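Local coordinates for GTN Reductase (Agrobacterium tumefaciens, PDB 5N6G), which is an Old Yellow Enzyme-type ene-reductase that carries FMN and probably reduces activated carbon-carbon double bonds with NADH or NADPH as electron source, at residues V175-A180 against G225-R230. Numbering follows the deposited sequence.
Sequences VEIHAA and GRTGIR. With FMN (flavin mononucleotide), chain B; 8OZ (2-Phenylacrylic acid), chain C.
Val175 starts the pairing with Arg226 and Gly228: its N donates to Arg226 O and its O accepts the N-H of Gly228. Its isopropyl group lies on the outer face of the sheet, under helix 204-222, as does Thr227. Glu176 turns to the other face, into the barrel. With CG anti to the backbone N (chi1 176°), its extended chain runs across Arg230 and lays OE2 3.4 Å from Arg230 CB. OE2 stays 4.2 Å from Arg230 NE, well out of the guanidinium plane with no N-H aimed at it, so any attraction is probably purely electrostatic; OE1 is bonded to His265 ND1, OE2 weakly to Gln97 NE2. Ile177 N reaches Gly228 O at 2.8 Å, while Ile177 O takes the N-H of Arg230. On the outer face Ile177 CD1 touches Thr227 CG2 at 3.8 Å, and its CB packs against Ile229 CG1. These are neighbouring parallel strands, fourth and fifth of the eight-stranded TIM barrel, and their C-terminal ends open onto the flavin, as in other Old Yellow Enzymes. Here His178 sends NE2 to the carboxylate O of 2-phenylacrylic acid, 2.9 Å away, with Trp99 stacked on its ring. ND1, the other ring nitrogen, accepts the N-H of Ala180 near the ring plane, which should help fix the ring's rotation. Beside it Arg230, bent at chi3 (-144°), brings NH1 to FMN O2 at 2.8 Å and NH2 to the ribityl O3' at 3.1 Å, a grip that may stabilise negative charge on the reduced flavin. Ala179 N makes a weak bond to Arg230 O, and its methyl meets Ile229 CD1; Ala180 CB rests on Arg230 CG at 4.0 Å.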
loop_
_atom_site.group_PDB
_atom_site.type_symbol
_atom_site.label_atom_id
_atom_site.label_comp_id
_atom_site.label_asym_id
_atom_site.label_seq_id
_atom_site.Cartn_x
_atom_site.Cartn_y
_atom_site.Cartn_z
ATOM N N VAL A 175 3.328 -4.864 8.931
ATOM C CA VAL A 175 2.881 -3.710 8.164
ATOM C C VAL A 175 3.518 -3.727 6.786
ATOM O O VAL A 175 4.634 -4.223 6.587
ATOM C CB VAL A 175 3.198 -2.358 8.838
ATOM C CG1 VAL A 175 2.597 -2.307 10.243
ATOM C CG2 VAL A 175 4.684 -2.060 8.876
ATOM N N GLU A 176 2.804 -3.139 5.843
ATOM C CA GLU A 176 3.342 -2.757 4.550
ATOM C C GLU A 176 3.425 -1.239 4.519
ATOM O O GLU A 176 2.397 -0.561 4.595
ATOM C CB GLU A 176 2.470 -3.269 3.402
ATOM C CG GLU A 176 2.948 -2.811 2.032
ATOM C CD GLU A 176 2.148 -3.403 0.874
ATOM O OE1 GLU A 176 2.410 -4.570 0.455
ATOM O OE2 GLU A 176 1.276 -2.672 0.350
ATOM N N ILE A 177 4.630 -0.705 4.390
ATOM C CA ILE A 177 4.775 0.740 4.244
ATOM C C ILE A 177 4.307 1.128 2.848
ATOM O O ILE A 177 4.822 0.629 1.847
ATOM C CB ILE A 177 6.230 1.166 4.479
ATOM C CG1 ILE A 177 6.650 0.929 5.922
ATOM C CG2 ILE A 177 6.405 2.617 4.136
ATOM C CD1 ILE A 177 8.172 0.846 6.112
ATOM N N HIS A 178 3.331 2.030 2.763
ATOM C CA HIS A 178 2.883 2.535 1.465
ATOM C C HIS A 178 3.903 3.523 0.921
ATOM O O HIS A 178 3.931 4.693 1.317
ATOM C CB HIS A 178 1.523 3.196 1.577
ATOM C CG HIS A 178 0.813 3.337 0.271
ATOM N ND1 HIS A 178 1.469 3.383 -0.940
ATOM C CD2 HIS A 178 -0.510 3.422 -0.016
ATOM C CE1 HIS A 178 0.584 3.466 -1.918
ATOM N NE2 HIS A 178 -0.625 3.507 -1.383
ATOM N N ALA A 179 4.733 3.078 -0.018
ATOM C CA ALA A 179 5.732 3.947 -0.624
ATOM C C ALA A 179 5.519 4.012 -2.124
ATOM O O ALA A 179 6.475 4.135 -2.904
ATOM C CB ALA A 179 7.145 3.480 -0.299
ATOM N N ALA A 180 4.255 3.971 -2.530
ATOM C CA ALA A 180 3.850 3.811 -3.904
ATOM C C ALA A 180 2.813 4.877 -4.282
ATOM O O ALA A 180 2.427 5.727 -3.476
ATOM C CB ALA A 180 3.298 2.389 -4.140
ATOM N N GLY A 225 11.579 -8.131 10.387
ATOM C CA GLY A 225 10.883 -9.313 9.899
ATOM C C GLY A 225 9.372 -9.192 9.867
ATOM O O GLY A 225 8.698 -10.129 9.409
ATOM N N ARG A 226 8.818 -8.100 10.394
ATOM C CA ARG A 226 7.391 -7.831 10.277
ATOM C C ARG A 226 7.135 -6.584 9.438
ATOM O O ARG A 226 6.018 -6.043 9.481
ATOM C CB ARG A 226 6.734 -7.685 11.654
ATOM C CG ARG A 226 6.901 -8.946 12.469
ATOM C CD ARG A 226 5.991 -9.025 13.671
ATOM N NE ARG A 226 6.103 -10.369 14.258
ATOM C CZ ARG A 226 5.412 -11.446 13.870
ATOM N NH1 ARG A 226 4.507 -11.380 12.897
ATOM N NH2 ARG A 226 5.617 -12.611 14.475
ATOM N N THR A 227 8.150 -6.102 8.714
ATOM C CA THR A 227 8.081 -4.868 7.928
ATOM C C THR A 227 8.253 -5.169 6.447
ATOM O O THR A 227 9.260 -5.756 6.043
ATOM C CB THR A 227 9.150 -3.870 8.382
ATOM O OG1 THR A 227 9.026 -3.631 9.793
ATOM C CG2 THR A 227 9.013 -2.568 7.624
ATOM N N GLY A 228 7.270 -4.761 5.635
ATOM C CA GLY A 228 7.403 -4.782 4.187
ATOM C C GLY A 228 7.131 -3.404 3.606
ATOM O O GLY A 228 6.882 -2.442 4.329
ATOM N N ILE A 229 7.237 -3.312 2.286
ATOM C CA ILE A 229 7.093 -2.014 1.630
ATOM C C ILE A 229 6.513 -2.236 0.248
ATOM O O ILE A 229 6.855 -3.209 -0.427
ATOM C CB ILE A 229 8.448 -1.274 1.556
ATOM C CG1 ILE A 229 8.297 0.141 1.002
ATOM C CG2 ILE A 229 9.481 -2.109 0.791
ATOM C CD1 ILE A 229 9.481 1.035 1.330
ATOM N N ARG A 230 5.676 -1.308 -0.199
ATOM C CA ARG A 230 5.142 -1.329 -1.554
ATOM C C ARG A 230 5.792 -0.228 -2.387
ATOM O O ARG A 230 5.830 0.930 -1.965
ATOM C CB ARG A 230 3.621 -1.150 -1.549
ATOM C CG ARG A 230 3.019 -1.458 -2.911
ATOM C CD ARG A 230 1.520 -1.460 -2.922
ATOM N NE ARG A 230 1.026 -2.495 -3.823
ATOM C CZ ARG A 230 -0.099 -2.436 -4.528
ATOM N NH1 ARG A 230 -0.844 -1.358 -4.523
ATOM N NH2 ARG A 230 -0.458 -3.478 -5.257
HETATM N N1 FMN B . -3.089 0.487 -3.987
HETATM C C2 FMN B . -2.515 0.741 -2.766
HETATM O O2 FMN B . -1.280 0.650 -2.587
HETATM N N3 FMN B . -3.319 1.076 -1.697
HETATM C C4 FMN B . -4.691 1.231 -1.733
HETATM O O4 FMN B . -5.322 1.488 -0.708
HETATM C C4A FMN B . -5.284 0.992 -3.031
HETATM N N5 FMN B . -6.585 1.085 -3.143
HETATM C C5A FMN B . -7.154 0.698 -4.344
HETATM C C6 FMN B . -8.541 0.680 -4.443
HETATM C C7 FMN B . -9.166 0.192 -5.582
HETATM C C7M FMN B . -10.674 0.163 -5.628
HETATM C C8 FMN B . -8.400 -0.279 -6.653
HETATM C C8M FMN B . -9.045 -0.872 -7.875
HETATM C C9 FMN B . -7.010 -0.242 -6.571
HETATM C C9A FMN B . -6.386 0.235 -5.419
HETATM N N10 FMN B . -4.984 0.179 -5.260
HETATM C C10 FMN B . -4.400 0.578 -4.090
HETATM C "C1'" FMN B . -4.191 -0.488 -6.303
HETATM C "C2'" FMN B . -4.282 -2.002 -6.170
HETATM O "O2'" FMN B . -3.669 -2.442 -4.953
HETATM C "C3'" FMN B . -3.642 -2.748 -7.341
HETATM O "O3'" FMN B . -2.285 -2.333 -7.486
HETATM C "C4'" FMN B . -4.358 -2.530 -8.672
HETATM O "O4'" FMN B . -5.754 -2.805 -8.533
HETATM C "C5'" FMN B . -3.752 -3.353 -9.794
HETATM O "O5'" FMN B . -3.885 -4.761 -9.515
HETATM P P FMN B . -4.973 -5.739 -10.220
HETATM O O1P FMN B . -4.634 -5.721 -11.696
HETATM O O2P FMN B . -6.324 -5.094 -9.960
HETATM O O3P FMN B . -4.779 -7.052 -9.555
HETATM C C4 8OZ C . -7.814 4.275 -5.223
HETATM C C5 8OZ C . -8.575 5.254 -4.628
HETATM C C6 8OZ C . -8.065 5.962 -3.563
HETATM C C7 8OZ C . -6.800 5.682 -3.079
HETATM C C8 8OZ C . -3.556 4.058 -3.986
HETATM C C 8OZ C . -4.566 4.219 -1.755
HETATM O O 8OZ C . -2.523 3.604 -3.557
HETATM C C1 8OZ C . -4.717 4.304 -3.068
HETATM C C2 8OZ C . -6.030 4.683 -3.661
HETATM C C3 8OZ C . -6.545 3.990 -4.752
HETATM O O1 8OZ C . -3.714 4.377 -5.248
#